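PDB 4K4K: putative fimbrium subunit Fim1C from Bacteroides uniformis, which is a putative component of the fimbrial tip, part of the surface filaments that mediate cell adhesion and biofilm formation. Local coordinates for residues 211-216 against 232-237. Sequence-based numbering, arbitrary orientation.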
loop_
_atom_site.group_PDB
_atom_site.type_symbol
_atom_site.label_atom_id
_atom_site.label_comp_id
_atom_site.label_asym_id
_atom_site.label_seq_id
_atom_site.Cartn_x
_atom_site.Cartn_y
_atom_site.Cartn_z
ATOM N N ALA A 211 3.839 16.368 -0.843
ATOM C CA ALA A 211 3.859 17.386 -1.895
ATOM C C ALA A 211 5.311 17.803 -2.194
ATOM O O ALA A 211 5.639 18.105 -3.337
ATOM C CB ALA A 211 3.026 18.594 -1.473
ATOM N N SER A 212 6.192 17.723 -1.182
ATOM C CA SER A 212 7.610 18.023 -1.344
ATOM C C SER A 212 8.484 17.055 -0.559
ATOM O O SER A 212 8.228 16.823 0.630
ATOM C CB SER A 212 7.914 19.449 -0.896
ATOM O OG SER A 212 9.302 19.720 -1.026
ATOM N N THR A 213 9.546 16.541 -1.204
ATOM C CA THR A 213 10.537 15.666 -0.558
ATOM C C THR A 213 11.708 16.495 0.034
ATOM O O THR A 213 12.720 15.919 0.444
ATOM C CB THR A 213 11.057 14.593 -1.527
ATOM O OG1 THR A 213 11.645 15.215 -2.676
ATOM C CG2 THR A 213 9.986 13.591 -1.935
ATOM N N ALA A 214 11.566 17.839 0.107
ATOM C CA ALA A 214 12.598 18.721 0.672
ATOM C C ALA A 214 12.807 18.426 2.153
ATOM O O ALA A 214 11.843 18.223 2.896
ATOM C CB ALA A 214 12.225 20.188 0.471
ATOM N N GLY A 215 14.068 18.343 2.553
ATOM C CA GLY A 215 14.429 18.016 3.926
ATOM C C GLY A 215 14.558 16.526 4.173
ATOM O O GLY A 215 15.033 16.121 5.235
HETATM N N MSE A 216 14.108 15.686 3.212
HETATM C CA MSE A 216 14.202 14.231 3.376
HETATM C C MSE A 216 15.518 13.711 2.850
HETATM O O MSE A 216 15.922 14.037 1.734
HETATM C CB MSE A 216 13.067 13.490 2.673
HETATM C CG MSE A 216 11.701 13.817 3.202
HETATM SE SE MSE A 216 10.368 12.970 2.056
HETATM C CE MSE A 216 8.792 13.648 3.020
ATOM N N TRP A 232 22.031 11.150 1.554
ATOM C CA TRP A 232 21.694 11.585 0.204
ATOM C C TRP A 232 20.327 12.256 0.219
ATOM O O TRP A 232 19.381 11.700 0.782
ATOM C CB TRP A 232 21.746 10.405 -0.778
ATOM C CG TRP A 232 21.258 10.755 -2.160
ATOM C CD1 TRP A 232 21.949 11.405 -3.144
ATOM C CD2 TRP A 232 19.947 10.513 -2.679
ATOM N NE1 TRP A 232 21.148 11.576 -4.251
ATOM C CE2 TRP A 232 19.908 11.043 -3.990
ATOM C CE3 TRP A 232 18.788 9.901 -2.159
ATOM C CZ2 TRP A 232 18.768 10.951 -4.798
ATOM C CZ3 TRP A 232 17.666 9.800 -2.965
ATOM C CH2 TRP A 232 17.661 10.315 -4.266
ATOM N N ASP A 233 20.232 13.463 -0.371
ATOM C CA ASP A 233 18.980 14.219 -0.381
ATOM C C ASP A 233 18.007 13.685 -1.432
ATOM O O ASP A 233 18.283 13.720 -2.640
ATOM C CB ASP A 233 19.231 15.733 -0.571
ATOM C CG ASP A 233 19.345 16.503 0.746
ATOM O OD1 ASP A 233 18.570 16.192 1.697
ATOM O OD2 ASP A 233 20.173 17.441 0.816
ATOM N N VAL A 234 16.852 13.183 -0.955
ATOM C CA VAL A 234 15.794 12.613 -1.806
ATOM C C VAL A 234 15.356 13.619 -2.882
ATOM O O VAL A 234 15.168 13.220 -4.030
ATOM C CB VAL A 234 14.593 12.096 -0.968
ATOM C CG1 VAL A 234 13.437 11.615 -1.857
ATOM C CG2 VAL A 234 15.046 10.985 -0.023
ATOM N N ASN A 235 15.265 14.909 -2.529
ATOM C CA ASN A 235 14.828 15.970 -3.444
ATOM C C ASN A 235 15.856 16.248 -4.582
ATOM O O ASN A 235 15.487 16.857 -5.588
ATOM C CB ASN A 235 14.527 17.249 -2.655
ATOM C CG ASN A 235 13.701 18.256 -3.417
ATOM O OD1 ASN A 235 12.491 18.089 -3.624
ATOM N ND2 ASN A 235 14.351 19.313 -3.875
ATOM N N SER A 236 17.095 15.734 -4.469
ATOM C CA SER A 236 18.087 15.933 -5.529
ATOM C C SER A 236 17.827 14.985 -6.724
ATOM O O SER A 236 18.362 15.228 -7.807
ATOM C CB SER A 236 19.507 15.776 -4.991
ATOM O OG SER A 236 19.846 14.417 -4.775
ATOM N N ALA A 237 16.979 13.939 -6.547
ATOM C CA ALA A 237 16.656 13.016 -7.634
ATOM C C ALA A 237 15.676 13.662 -8.596
ATOM O O ALA A 237 14.782 14.404 -8.166
ATOM C CB ALA A 237 16.084 11.715 -7.097
#
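Val-234 packs against Met-216 and Thr-213 where a type II beta turn, Thr-213 to Met-216, leads into strand 217-222 of this fimbrillin-like domain. The contact illustrates how an antiparallel strand pair can be continued beyond its end: strand 217-222 pairs with strand 228-233, and just past the latter the chain curls into a 3-10 segment, 234-236, yet one more backbone bond is made, from Val-234 N to Met-216 O at 3.0 Å. The valine divides its two methyls between the partners. With CG1 anti to the backbone N (chi1 175°), that methyl meets Thr-213 CB at 3.8 Å and lies near Thr-213 CG2, the two side chains crossing at about a right angle; Val-234 CG2 sits 4.2 Å from Met-216 CB. Beyond CG the selenomethionine runs extended and leads off from Val-234, touching Phe-243 and Gln-170 of strand 164-177. Phe-243 also touches Thr-213 and Val-234, so all three buried residues of the contact share it. An alanine at Val-234 would probably leave a gap where the two methyls meet Thr-213 CB and Met-216 CB. Asn-235, its CG anti to the backbone N, crosses the threonine side chain obliquely and covers its polar side, Asn-235 CB lying 3.5 Å from Thr-213 OG1, a hydroxyl that is hydrogen-bonded to Ser-240 O. Each segment also has bonds of its own. Ser-212 OG accepts from Ala-214 N in an ST turn, and within 232-237 Asp-233 O takes two donors, Ser-236 N and, in the carbonyl plane at 2.7 Å, Ser-236 OG.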